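Local atomic coordinates of putative alpha-L-fucosidase (Bacteroides thetaiotaomicron, PDB entry 3EYP), a protein that probably hydrolyses alpha-L-fucosidic bonds as a family 29 glycoside hydrolase, with a TIM-barrel domain followed by a beta-sandwich domain of the F5/8 type C family. Residues 321-326 with 452-457; 376-381 with 425-430; 382-387 with 448-453; 397-402 with 436-441. All coordinates share one frame; numbering follows the deposited sequence.

Contact 1 (321-326 with 452-457); sequences ETFSTN and GVYKQS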
loop_
_atom_site.group_PDB
_atom_site.type_symbol
_atom_site.label_atom_id
_atom_site.label_comp_id
_atom_site.label_asym_id
_atom_site.label_seq_id
_atom_site.Cartn_x
_atom_site.Cartn_y
_atom_site.Cartn_z
ATOM N N GLU A 321 -1.207 0.534 -20.014
ATOM C CA GLU A 321 -0.941 1.257 -21.258
ATOM C C GLU A 321 0.084 2.338 -21.070
ATOM O O GLU A 321 0.936 2.530 -21.899
ATOM C CB GLU A 321 -2.173 1.880 -21.878
ATOM C CG GLU A 321 -3.136 0.831 -22.249
ATOM C CD GLU A 321 -4.277 1.328 -23.025
ATOM O OE1 GLU A 321 -4.507 2.616 -23.030
ATOM O OE2 GLU A 321 -4.924 0.393 -23.629
ATOM N N THR A 322 -0.014 3.045 -19.963
ATOM C CA THR A 322 0.860 4.169 -19.704
ATOM C C THR A 322 2.327 3.748 -19.651
ATOM O O THR A 322 3.160 4.345 -20.319
ATOM C CB THR A 322 0.442 4.932 -18.405
ATOM O OG1 THR A 322 -0.837 5.526 -18.612
ATOM C CG2 THR A 322 1.483 6.039 -18.060
ATOM N N PHE A 323 2.626 2.702 -18.871
ATOM C CA PHE A 323 4.010 2.295 -18.560
ATOM C C PHE A 323 4.554 1.166 -19.472
ATOM O O PHE A 323 5.664 0.694 -19.315
ATOM C CB PHE A 323 4.160 1.990 -17.061
ATOM C CG PHE A 323 3.835 3.194 -16.187
ATOM C CD1 PHE A 323 4.740 4.244 -16.071
ATOM C CD2 PHE A 323 2.595 3.311 -15.547
ATOM C CE1 PHE A 323 4.452 5.360 -15.285
ATOM C CE2 PHE A 323 2.296 4.445 -14.752
ATOM C CZ PHE A 323 3.204 5.448 -14.622
ATOM N N SER A 324 3.774 0.820 -20.477
ATOM C CA SER A 324 4.150 -0.251 -21.392
ATOM C C SER A 324 5.331 0.179 -22.249
ATOM O O SER A 324 6.196 -0.609 -22.573
ATOM C CB SER A 324 2.994 -0.678 -22.300
ATOM O OG SER A 324 2.555 0.411 -23.111
ATOM N N THR A 325 5.400 1.442 -22.573
ATOM C CA THR A 325 6.440 1.909 -23.475
ATOM C C THR A 325 7.256 3.042 -22.880
ATOM O O THR A 325 6.809 4.184 -22.834
ATOM C CB THR A 325 5.832 2.302 -24.850
ATOM O OG1 THR A 325 5.106 1.171 -25.369
ATOM C CG2 THR A 325 6.917 2.701 -25.862
ATOM N N ASN A 326 8.441 2.691 -22.407
ATOM C CA ASN A 326 9.420 3.691 -21.991
ATOM C C ASN A 326 9.963 4.374 -23.257
ATOM O O ASN A 326 10.696 3.768 -24.045
ATOM C CB ASN A 326 10.548 3.040 -21.208
ATOM C CG ASN A 326 11.508 4.028 -20.660
ATOM O OD1 ASN A 326 11.448 5.233 -20.970
ATOM N ND2 ASN A 326 12.423 3.536 -19.844
ATOM N N GLY A 452 12.307 6.305 -16.803
ATOM C CA GLY A 452 11.510 6.347 -18.002
ATOM C C GLY A 452 10.625 7.568 -18.126
ATOM O O GLY A 452 10.371 8.297 -17.181
ATOM N N VAL A 453 10.248 7.832 -19.359
ATOM C CA VAL A 453 9.207 8.807 -19.624
ATOM C C VAL A 453 8.159 8.112 -20.472
ATOM O O VAL A 453 8.409 7.123 -21.207
ATOM C CB VAL A 453 9.741 10.040 -20.282
ATOM C CG1 VAL A 453 10.924 10.620 -19.464
ATOM C CG2 VAL A 453 10.139 9.718 -21.779
ATOM N N TYR A 454 6.971 8.637 -20.358
ATOM C CA TYR A 454 5.812 7.917 -20.858
ATOM C C TYR A 454 4.704 8.858 -21.297
ATOM O O TYR A 454 4.671 10.066 -20.996
ATOM C CB TYR A 454 5.280 6.963 -19.771
ATOM C CG TYR A 454 6.356 6.152 -19.034
ATOM C CD1 TYR A 454 6.692 4.878 -19.465
ATOM C CD2 TYR A 454 7.012 6.660 -17.915
ATOM C CE1 TYR A 454 7.685 4.113 -18.840
ATOM C CE2 TYR A 454 8.023 5.926 -17.273
ATOM C CZ TYR A 454 8.353 4.642 -17.737
ATOM O OH TYR A 454 9.312 3.876 -17.121
ATOM N N LYS A 455 3.770 8.267 -22.016
ATOM C CA LYS A 455 2.610 8.998 -22.428
ATOM C C LYS A 455 1.388 8.352 -21.731
ATOM O O LYS A 455 1.144 7.139 -21.836
ATOM C CB LYS A 455 2.488 8.987 -23.967
ATOM C CG LYS A 455 1.249 9.669 -24.506
ATOM C CD LYS A 455 1.102 11.104 -24.168
ATOM C CE LYS A 455 -0.398 11.524 -24.215
ATOM N NZ LYS A 455 -1.184 11.270 -22.890
ATOM N N GLN A 456 0.670 9.181 -20.991
ATOM C CA GLN A 456 -0.435 8.689 -20.150
ATOM C C GLN A 456 -1.533 8.151 -21.043
ATOM O O GLN A 456 -1.836 8.735 -22.072
ATOM C CB GLN A 456 -0.997 9.775 -19.241
ATOM C CG GLN A 456 -0.107 10.162 -18.122
ATOM C CD GLN A 456 -0.640 11.291 -17.336
ATOM O OE1 GLN A 456 -1.736 11.189 -16.756
ATOM N NE2 GLN A 456 0.122 12.401 -17.269
ATOM N N SER A 457 -2.118 7.047 -20.608
ATOM C CA SER A 457 -3.176 6.345 -21.352
ATOM C C SER A 457 -4.367 7.230 -21.604
ATOM O O SER A 457 -4.724 8.080 -20.787
ATOM C CB SER A 457 -3.637 5.043 -20.638
ATOM O OG SER A 457 -4.860 4.546 -21.171
HETATM O O HOH W 1 4.295 5.506 -22.882
#
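Tyr454 turns one face of its ring to the edge of Phe323, whose CD1 lies over the middle of the tyrosine ring, 3.8 Å from Tyr454 CD2. The two rings form a T-shaped stack with planes 67° apart. Farther along the tyrosine ring, Tyr454 CE1 rests 3.6 Å from Asn326 CA. An alanine in place of Tyr454 would remove the ring that Phe323 meets edge-on and would probably loosen the packing of Phe323 and Asn326. Gly452 suits its position because a beta carbon would collide with Asn326 CG and with Tyr454 OH. Asn326, with CG anti to the backbone N, accepts a bond from Val453 N to its OD1 (3.3 Å), from above the amide plane; OD1 also receives Leu328 N, while ND2 reaches Phe451 O. At the other end, Ser457 N donates to Thr322 OG1 (2.8 Å, 155°), and Ser457 OG donates to Glu321 OE1 (2.7 Å). Between these ends one water donates to Thr322 O and Thr325 O and accepts from Lys455 N. The buried Thr322 OG1 is also bonded to Gly318 O, so its polarity is satisfied from both sides, and the bonds to Thr322 OG1 and Asn326 OD1 set how the two segments lie along each other.

Contact 2 (376-381 with 425-430); sequences IEFDCL and VRLAPV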
loop_
_atom_site.group_PDB
_atom_site.type_symbol
_atom_site.label_atom_id
_atom_site.label_comp_id
_atom_site.label_asym_id
_atom_site.label_seq_id
_atom_site.Cartn_x
_atom_site.Cartn_y
_atom_site.Cartn_z
ATOM N N ILE A 376 10.298 12.822 -29.208
ATOM C CA ILE A 376 9.186 12.168 -28.508
ATOM C C ILE A 376 8.283 13.173 -27.815
ATOM O O ILE A 376 8.677 14.292 -27.501
ATOM C CB ILE A 376 9.727 11.174 -27.436
ATOM C CG1 ILE A 376 10.547 11.924 -26.370
ATOM C CG2 ILE A 376 10.540 10.095 -28.103
ATOM C CD1 ILE A 376 11.031 11.070 -25.174
ATOM N N GLU A 377 7.048 12.740 -27.575
ATOM C CA GLU A 377 6.100 13.498 -26.745
ATOM C C GLU A 377 5.749 12.700 -25.470
ATOM O O GLU A 377 5.322 11.536 -25.519
ATOM C CB GLU A 377 4.828 13.834 -27.505
ATOM C CG GLU A 377 4.004 14.881 -26.822
ATOM C CD GLU A 377 2.586 15.028 -27.399
ATOM O OE1 GLU A 377 2.112 14.119 -28.128
ATOM O OE2 GLU A 377 1.953 16.066 -27.095
ATOM N N PHE A 378 5.966 13.336 -24.328
ATOM C CA PHE A 378 5.624 12.689 -23.029
ATOM C C PHE A 378 5.012 13.638 -22.014
ATOM O O PHE A 378 5.224 14.843 -22.043
ATOM C CB PHE A 378 6.825 11.928 -22.443
ATOM C CG PHE A 378 7.969 12.824 -21.999
ATOM C CD1 PHE A 378 8.092 13.207 -20.678
ATOM C CD2 PHE A 378 8.919 13.260 -22.916
ATOM C CE1 PHE A 378 9.141 14.037 -20.265
ATOM C CE2 PHE A 378 9.962 14.089 -22.526
ATOM C CZ PHE A 378 10.077 14.485 -21.194
ATOM N N ASP A 379 4.287 13.036 -21.077
ATOM C CA ASP A 379 3.577 13.770 -20.039
ATOM C C ASP A 379 3.578 13.057 -18.658
ATOM O O ASP A 379 2.758 13.319 -17.811
ATOM C CB ASP A 379 2.130 14.043 -20.491
ATOM C CG ASP A 379 1.304 12.768 -20.733
ATOM O OD1 ASP A 379 1.802 11.634 -20.507
ATOM O OD2 ASP A 379 0.123 12.898 -21.185
ATOM N N CYS A 380 4.519 12.151 -18.493
ATOM C CA CYS A 380 4.668 11.341 -17.270
ATOM C C CYS A 380 6.080 10.777 -17.256
ATOM O O CYS A 380 6.631 10.500 -18.296
ATOM C CB CYS A 380 3.638 10.175 -17.292
ATOM S SG CYS A 380 3.584 9.227 -15.769
ATOM N N LEU A 381 6.657 10.657 -16.073
ATOM C CA LEU A 381 7.933 9.995 -15.880
ATOM C C LEU A 381 7.965 9.298 -14.522
ATOM O O LEU A 381 7.158 9.588 -13.615
ATOM C CB LEU A 381 9.146 10.928 -16.017
ATOM C CG LEU A 381 9.222 12.143 -15.089
ATOM C CD1 LEU A 381 9.817 11.753 -13.712
ATOM C CD2 LEU A 381 9.964 13.320 -15.736
ATOM N N VAL A 425 6.024 11.207 -11.729
ATOM C CA VAL A 425 5.695 12.612 -11.921
ATOM C C VAL A 425 4.835 12.737 -13.169
ATOM O O VAL A 425 5.079 12.074 -14.181
ATOM C CB VAL A 425 6.971 13.502 -12.029
ATOM C CG1 VAL A 425 6.595 14.897 -12.603
ATOM C CG2 VAL A 425 7.621 13.625 -10.634
ATOM N N ARG A 426 3.769 13.499 -13.034
ATOM C CA ARG A 426 2.934 13.848 -14.160
ATOM C C ARG A 426 3.158 15.331 -14.472
ATOM O O ARG A 426 3.391 16.155 -13.572
ATOM C CB ARG A 426 1.451 13.608 -13.860
ATOM C CG ARG A 426 1.059 12.162 -13.660
ATOM C CD ARG A 426 -0.364 12.086 -13.309
ATOM N NE ARG A 426 -0.486 12.459 -11.914
ATOM C CZ ARG A 426 -1.635 12.509 -11.265
ATOM N NH1 ARG A 426 -2.751 12.179 -11.911
ATOM N NH2 ARG A 426 -1.643 12.845 -9.974
ATOM N N LEU A 427 3.069 15.640 -15.750
ATOM C CA LEU A 427 3.551 16.920 -16.268
ATOM C C LEU A 427 2.824 17.277 -17.523
ATOM O O LEU A 427 2.396 16.402 -18.272
ATOM C CB LEU A 427 5.056 16.824 -16.582
ATOM C CG LEU A 427 5.570 15.697 -17.512
ATOM C CD1 LEU A 427 6.280 16.273 -18.772
ATOM C CD2 LEU A 427 6.459 14.707 -16.786
ATOM N N ALA A 428 2.662 18.584 -17.716
ATOM C CA ALA A 428 2.153 19.100 -18.984
ATOM C C ALA A 428 3.033 18.535 -20.107
ATOM O O ALA A 428 4.268 18.530 -20.001
ATOM C CB ALA A 428 2.105 20.653 -18.991
ATOM N N PRO A 429 2.389 17.999 -21.161
ATOM C CA PRO A 429 3.047 17.315 -22.230
ATOM C C PRO A 429 4.160 18.159 -22.787
ATOM O O PRO A 429 4.022 19.376 -22.925
ATOM C CB PRO A 429 1.945 17.135 -23.270
ATOM C CG PRO A 429 0.685 17.192 -22.540
ATOM C CD PRO A 429 0.956 18.183 -21.436
ATOM N N VAL A 430 5.282 17.507 -23.038
ATOM C CA VAL A 430 6.405 18.179 -23.708
ATOM C C VAL A 430 6.937 17.318 -24.825
ATOM O O VAL A 430 6.837 16.092 -24.786
ATOM C CB VAL A 430 7.558 18.547 -22.735
ATOM C CG1 VAL A 430 7.031 19.375 -21.576
ATOM C CG2 VAL A 430 8.269 17.315 -22.220
#
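A beta bulge breaks the pairing: between Phe378 and Cys380 the register slips by two residues, and both chains turn a corner, one at Asp379 and the other at Ala428. On one side of the break Phe378 and Val430 form an antiparallel hydrogen-bonded pair, with Val430 N 2.8 Å from Phe378 O. On the other, Leu381 and Val425 do the same, Val425 N lying 2.7 Å from Leu381 O. At the slip a lone bond from Leu427 N to Asp379 O (3.1 Å) holds the strands, its donor well above the carbonyl plane. Pro429, which has no N-H to offer, follows the corner at Ala428, and its CA-H also approaches Phe378 O. Val430 lays CG2 over a face of the Phe378 ring, 3.8 Å from the centroid, a CH-pi contact, with Phe378 CG in the crowded position between the backbone N and the carbonyl carbon (68°). Leu427 packs against the bend with its own CG in the crowded position (54°) and spreads its branches: CD1 goes to Phe378 CE1 (3.9 Å) and CD2 to Leu381 CD2 (3.9 Å). The Asp379 carboxylate serves the loop just after strand 447-454, with a hydrogen bond from Gln456 N to OD1 and a salt bridge of Lys455 NZ with OD2. Arg426 ties the sheet to helix 275-283 by a salt bridge to Asp280 and a cation-pi contact with Trp279. The bulge and corners let these strands turn within one antiparallel sheet of the F5/8 type C beta sandwich.

Contact 3 (382-387 with 448-453); sequences MIEEVI and IHTFGV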
loop_
_atom_site.group_PDB
_atom_site.type_symbol
_atom_site.label_atom_id
_atom_site.label_comp_id
_atom_site.label_asym_id
_atom_site.label_seq_id
_atom_site.Cartn_x
_atom_site.Cartn_y
_atom_site.Cartn_z
ATOM N N MET A 382 8.888 8.347 -14.453
ATOM C CA MET A 382 9.029 7.444 -13.294
ATOM C C MET A 382 10.489 7.069 -13.075
ATOM O O MET A 382 11.285 6.907 -14.014
ATOM C CB MET A 382 8.239 6.158 -13.547
ATOM C CG MET A 382 8.260 5.095 -12.395
ATOM S SD MET A 382 6.912 3.823 -12.653
ATOM C CE MET A 382 7.665 2.838 -13.893
ATOM N N ILE A 383 10.819 6.930 -11.811
ATOM C CA ILE A 383 12.157 6.619 -11.389
ATOM C C ILE A 383 12.072 5.693 -10.168
ATOM O O ILE A 383 11.209 5.868 -9.311
ATOM C CB ILE A 383 12.940 7.957 -11.113
ATOM C CG1 ILE A 383 14.435 7.712 -10.910
ATOM C CG2 ILE A 383 12.397 8.755 -9.908
ATOM C CD1 ILE A 383 15.201 9.005 -11.061
ATOM N N GLU A 384 12.931 4.683 -10.168
ATOM C CA GLU A 384 12.981 3.613 -9.140
ATOM C C GLU A 384 14.379 3.366 -8.623
ATOM O O GLU A 384 15.306 3.100 -9.366
ATOM C CB GLU A 384 12.421 2.292 -9.693
ATOM C CG GLU A 384 10.997 2.409 -10.198
ATOM C CD GLU A 384 10.511 1.167 -10.938
ATOM O OE1 GLU A 384 11.303 0.253 -11.239
ATOM O OE2 GLU A 384 9.308 1.094 -11.226
ATOM N N GLU A 385 14.497 3.451 -7.312
ATOM C CA GLU A 385 15.740 3.246 -6.582
ATOM C C GLU A 385 15.899 1.794 -6.166
ATOM O O GLU A 385 14.918 1.015 -6.062
ATOM C CB GLU A 385 15.755 4.178 -5.335
ATOM C CG GLU A 385 17.103 4.605 -4.881
ATOM C CD GLU A 385 17.054 5.800 -3.896
ATOM O OE1 GLU A 385 15.956 6.064 -3.319
ATOM O OE2 GLU A 385 18.119 6.456 -3.700
ATOM N N VAL A 386 17.163 1.412 -5.993
ATOM C CA VAL A 386 17.513 0.095 -5.470
ATOM C C VAL A 386 17.316 0.141 -3.956
ATOM O O VAL A 386 18.187 0.468 -3.226
ATOM C CB VAL A 386 19.013 -0.303 -5.829
ATOM C CG1 VAL A 386 19.364 -1.699 -5.285
ATOM C CG2 VAL A 386 19.219 -0.267 -7.361
ATOM N N ILE A 387 16.130 -0.216 -3.498
ATOM C CA ILE A 387 15.769 0.068 -2.115
ATOM C C ILE A 387 16.470 -0.725 -1.052
ATOM O O ILE A 387 16.622 -0.280 0.073
ATOM C CB ILE A 387 14.229 0.070 -1.894
ATOM C CG1 ILE A 387 13.611 -1.284 -2.223
ATOM C CG2 ILE A 387 13.631 1.197 -2.674
ATOM C CD1 ILE A 387 12.055 -1.342 -1.909
ATOM N N ILE A 448 20.089 3.293 -9.171
ATOM C CA ILE A 448 18.778 3.463 -9.814
ATOM C C ILE A 448 18.430 2.333 -10.798
ATOM O O ILE A 448 19.140 2.071 -11.807
ATOM C CB ILE A 448 18.702 4.840 -10.507
ATOM C CG1 ILE A 448 18.912 5.949 -9.447
ATOM C CG2 ILE A 448 17.331 5.014 -11.259
ATOM C CD1 ILE A 448 19.476 7.250 -9.975
ATOM N N HIS A 449 17.301 1.702 -10.516
ATOM C CA HIS A 449 16.858 0.535 -11.270
ATOM C C HIS A 449 16.297 0.962 -12.610
ATOM O O HIS A 449 16.569 0.369 -13.644
ATOM C CB HIS A 449 15.746 -0.256 -10.529
ATOM C CG HIS A 449 16.250 -1.323 -9.624
ATOM N ND1 HIS A 449 17.028 -2.373 -10.080
ATOM C CD2 HIS A 449 16.012 -1.573 -8.312
ATOM C CE1 HIS A 449 17.313 -3.177 -9.067
ATOM N NE2 HIS A 449 16.691 -2.728 -7.989
ATOM N N THR A 450 15.518 2.015 -12.546
ATOM C CA THR A 450 14.652 2.392 -13.639
ATOM C C THR A 450 14.532 3.862 -13.793
ATOM O O THR A 450 14.396 4.599 -12.823
ATOM C CB THR A 450 13.192 1.792 -13.426
ATOM O OG1 THR A 450 13.290 0.372 -13.186
ATOM C CG2 THR A 450 12.298 2.081 -14.620
ATOM N N PHE A 451 14.557 4.287 -15.048
ATOM C CA PHE A 451 14.169 5.658 -15.405
ATOM C C PHE A 451 13.449 5.646 -16.742
ATOM O O PHE A 451 13.883 4.992 -17.664
ATOM C CB PHE A 451 15.353 6.631 -15.436
ATOM C CG PHE A 451 14.951 8.061 -15.761
ATOM C CD1 PHE A 451 14.184 8.802 -14.875
ATOM C CD2 PHE A 451 15.366 8.671 -16.952
ATOM C CE1 PHE A 451 13.841 10.079 -15.179
ATOM C CE2 PHE A 451 15.018 9.951 -17.262
ATOM C CZ PHE A 451 14.264 10.670 -16.404
ATOM N N GLY A 452 12.307 6.305 -16.803
ATOM C CA GLY A 452 11.510 6.347 -18.002
ATOM C C GLY A 452 10.625 7.568 -18.126
ATOM O O GLY A 452 10.371 8.297 -17.181
ATOM N N VAL A 453 10.248 7.832 -19.359
ATOM C CA VAL A 453 9.207 8.807 -19.624
ATOM C C VAL A 453 8.159 8.112 -20.472
ATOM O O VAL A 453 8.409 7.123 -21.207
ATOM C CB VAL A 453 9.741 10.040 -20.282
ATOM C CG1 VAL A 453 10.924 10.620 -19.464
ATOM C CG2 VAL A 453 10.139 9.718 -21.779
HETATM O O HOH W 2 15.157 -2.672 -5.472
#
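Backbone bonds carry most of this contact, in which strands 382-385 and 450-453 run antiparallel and their axes approach to 4.7 Å. Met382 and Gly452 exchange two of them, the shorter from Gly452 N to Met382 O (3.0 Å). Glu384 O is then shared at a classic beta bulge: His449 N donates to it at 2.7 Å, while the bond from Thr450 N is weak. Side-chain polarity adds one bond, from Thr450 OG1 to Glu384 OE1 (2.8 Å), reaching the carboxylate from above its plane. The two side chains lie side by side, the extended glutamate being long enough to carry OE2 on to a salt bridge with Lys422. An alanine in place of Glu384 would remove the carboxylate and would probably leave both Thr450 and Lys422 short of a partner. Of CH-pi kind is the meeting of Val386 with His449: CG2 stands over the middle of the imidazole, 3.6 Å from its centroid. His449 ND1 is bonded to Thr355 O, which should help fix the ring's rotation. Apolar contacts occupy the face opposite Glu384 and Thr450, where Ile383 CG1 lies 4.0 Å from Ile448 CG2, and Ile383 CD1 touches Phe451 CD1. That face packs on strand 434-442 of the opposing sheet, through Leu437 and Ile439, while Ile387, past the strand end, touches helix 12-20 at Leu15 and Tyr18.

Contact 4 (397-402 with 436-441); sequences SVEYTV and RLRIQD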
loop_
_atom_site.group_PDB
_atom_site.type_symbol
_atom_site.label_atom_id
_atom_site.label_comp_id
_atom_site.label_asym_id
_atom_site.label_seq_id
_atom_site.Cartn_x
_atom_site.Cartn_y
_atom_site.Cartn_z
ATOM N N SER A 397 16.293 16.219 -10.501
ATOM C CA SER A 397 15.505 16.977 -11.494
ATOM C C SER A 397 15.599 16.333 -12.856
ATOM O O SER A 397 16.507 15.581 -13.142
ATOM C CB SER A 397 15.964 18.408 -11.620
ATOM O OG SER A 397 16.113 19.010 -10.374
ATOM N N VAL A 398 14.609 16.641 -13.667
ATOM C CA VAL A 398 14.576 16.220 -15.047
ATOM C C VAL A 398 14.310 17.438 -15.959
ATOM O O VAL A 398 13.486 18.306 -15.690
ATOM C CB VAL A 398 13.541 15.039 -15.285
ATOM C CG1 VAL A 398 13.586 14.540 -16.753
ATOM C CG2 VAL A 398 13.780 13.845 -14.296
ATOM N N GLU A 399 15.103 17.473 -17.016
ATOM C CA GLU A 399 15.045 18.481 -18.068
ATOM C C GLU A 399 15.015 17.862 -19.446
ATOM O O GLU A 399 15.226 16.672 -19.651
ATOM C CB GLU A 399 16.269 19.396 -17.960
ATOM C CG GLU A 399 16.419 19.982 -16.573
ATOM C CD GLU A 399 17.771 20.647 -16.359
ATOM O OE1 GLU A 399 18.760 20.217 -17.012
ATOM O OE2 GLU A 399 17.838 21.590 -15.541
ATOM N N TYR A 400 14.754 18.716 -20.399
ATOM C CA TYR A 400 14.619 18.298 -21.780
ATOM C C TYR A 400 15.048 19.430 -22.717
ATOM O O TYR A 400 15.143 20.606 -22.339
ATOM C CB TYR A 400 13.163 17.862 -22.093
ATOM C CG TYR A 400 12.188 19.020 -22.127
ATOM C CD1 TYR A 400 11.825 19.602 -23.323
ATOM C CD2 TYR A 400 11.662 19.550 -20.964
ATOM C CE1 TYR A 400 10.957 20.678 -23.358
ATOM C CE2 TYR A 400 10.791 20.619 -20.990
ATOM C CZ TYR A 400 10.450 21.176 -22.197
ATOM O OH TYR A 400 9.605 22.255 -22.267
ATOM N N THR A 401 15.319 19.019 -23.937
ATOM C CA THR A 401 15.557 19.974 -25.008
ATOM C C THR A 401 15.048 19.426 -26.312
ATOM O O THR A 401 14.782 18.231 -26.434
ATOM C CB THR A 401 17.046 20.289 -25.167
ATOM O OG1 THR A 401 17.170 21.450 -25.990
ATOM C CG2 THR A 401 17.798 19.134 -25.803
ATOM N N VAL A 402 14.920 20.329 -27.265
ATOM C CA VAL A 402 14.717 19.964 -28.684
ATOM C C VAL A 402 15.860 20.500 -29.568
ATOM O O VAL A 402 16.589 19.738 -30.198
ATOM C CB VAL A 402 13.362 20.436 -29.209
ATOM C CG1 VAL A 402 12.421 19.247 -29.341
ATOM C CG2 VAL A 402 12.771 21.504 -28.292
ATOM N N ARG A 436 17.438 15.027 -19.931
ATOM C CA ARG A 436 18.461 14.980 -18.890
ATOM C C ARG A 436 17.931 14.644 -17.498
ATOM O O ARG A 436 17.021 15.301 -16.980
ATOM C CB ARG A 436 19.246 16.302 -18.812
ATOM C CG ARG A 436 20.346 16.235 -17.785
ATOM C CD ARG A 436 21.423 17.281 -17.964
ATOM N NE ARG A 436 21.003 18.617 -17.576
ATOM C CZ ARG A 436 21.869 19.598 -17.293
ATOM N NH1 ARG A 436 21.445 20.799 -16.952
ATOM N NH2 ARG A 436 23.170 19.354 -17.307
ATOM N N LEU A 437 18.570 13.650 -16.896
ATOM C CA LEU A 437 18.330 13.288 -15.487
ATOM C C LEU A 437 19.503 13.769 -14.653
ATOM O O LEU A 437 20.642 13.311 -14.826
ATOM C CB LEU A 437 18.159 11.788 -15.336
ATOM C CG LEU A 437 18.058 11.267 -13.905
ATOM C CD1 LEU A 437 16.832 11.912 -13.147
ATOM C CD2 LEU A 437 18.003 9.735 -13.934
ATOM N N ARG A 438 19.211 14.742 -13.776
ATOM C CA ARG A 438 20.176 15.285 -12.828
ATOM C C ARG A 438 19.965 14.705 -11.426
ATOM O O ARG A 438 18.951 14.976 -10.773
ATOM C CB ARG A 438 20.064 16.815 -12.740
ATOM C CG ARG A 438 20.023 17.591 -14.101
ATOM C CD ARG A 438 20.546 19.031 -13.909
ATOM N NE ARG A 438 22.009 18.980 -13.820
ATOM C CZ ARG A 438 22.818 20.035 -13.647
ATOM N NH1 ARG A 438 24.142 19.855 -13.614
ATOM N NH2 ARG A 438 22.325 21.248 -13.474
ATOM N N ILE A 439 20.939 13.908 -10.989
ATOM C CA ILE A 439 21.077 13.466 -9.592
ATOM C C ILE A 439 21.903 14.523 -8.933
ATOM O O ILE A 439 23.105 14.666 -9.217
ATOM C CB ILE A 439 21.765 12.063 -9.446
ATOM C CG1 ILE A 439 20.992 11.007 -10.194
ATOM C CG2 ILE A 439 21.931 11.626 -7.929
ATOM C CD1 ILE A 439 19.530 11.115 -10.028
ATOM N N GLN A 440 21.238 15.329 -8.111
ATOM C CA GLN A 440 21.813 16.576 -7.579
ATOM C C GLN A 440 22.405 16.510 -6.203
ATOM O O GLN A 440 23.296 17.253 -5.870
ATOM C CB GLN A 440 20.765 17.685 -7.642
ATOM C CG GLN A 440 20.509 18.036 -9.059
ATOM C CD GLN A 440 19.238 18.791 -9.284
ATOM O OE1 GLN A 440 18.137 18.315 -8.978
ATOM N NE2 GLN A 440 19.374 19.958 -9.897
ATOM N N ASP A 441 21.928 15.591 -5.406
ATOM C CA ASP A 441 22.399 15.431 -4.018
ATOM C C ASP A 441 21.927 14.109 -3.468
ATOM O O ASP A 441 20.953 13.501 -3.974
ATOM C CB ASP A 441 21.878 16.562 -3.133
ATOM C CG ASP A 441 22.740 16.807 -1.911
ATOM O OD1 ASP A 441 23.825 16.213 -1.740
ATOM O OD2 ASP A 441 22.314 17.604 -1.072
HETATM O O HOH W 3 17.312 21.767 -10.867
#
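Glu399 OE1 takes two bonds from the side of the Arg436 guanidinium, NE at 2.8 Å and NH1 at 2.7 Å, and so forms a salt bridge between neighbouring antiparallel strands of the F5/8 type C beta sandwich. The oxygen lies in the guanidinium plane, and the NH1 bond uses its syn lone pair. Arg438 lays its NE over a face of the same guanidinium, so that two like charges lie close, which Glu399 and Asp367, the salt-bridge partner of Arg438 NH1, would probably offset. Trp407 adds a cation-pi contact to Arg436. Ser397 OG donates to Gln440 OE1 (2.6 Å), from above the amide plane, and accepts from Asp415 N and from a water. That water also accepts from Gln440 NE2, so a short hydroxyl, able both to donate and to accept, serves three partners. Beneath these polar groups the backbones are knitted by two hydrogen-bonded pairs: Ser397 with Arg438, and Glu399 with Arg436, whose N reaches Glu399 O at 2.8 Å. Between them Val398 and Leu437 form a non-hydrogen-bonded pair, and Val398 CA points its hydrogen at Arg436 O (3.2 Å). Val398 and Leu437 turn to the face opposite Glu399 and Arg436, the interior of the sandwich, where Val398 touches Phe451 of the facing sheet. There Val398, with CG1 anti to the backbone N, brings its other branch, CG2, to 3.8 Å from Leu437 CD1.

How the contacts relate
Helix 306-323, which follows the strands of the barrel, leads into 321-326, and contact 1 closes the longest loop by pairing this segment with 452-457, so that nearly all of the sandwich, contacts 2 and 4 included, is looped out between. Segments 376-381 and 382-387 adjoin in the chain: the first pairs with 425-430 and the second with 448-453, so contacts 2 and 3 cross. Contact 4 falls within the loop of contact 3 but crosses contact 2. Contacts 2 and 3 build one sheet around strand 380-385 and contact 4 the other, and the two sheets pack face to face. Contact 1, which ends on the same stretch as contact 3 and shares Gly452 and Val453 with it, joins the sandwich to the helix that follows the barrel.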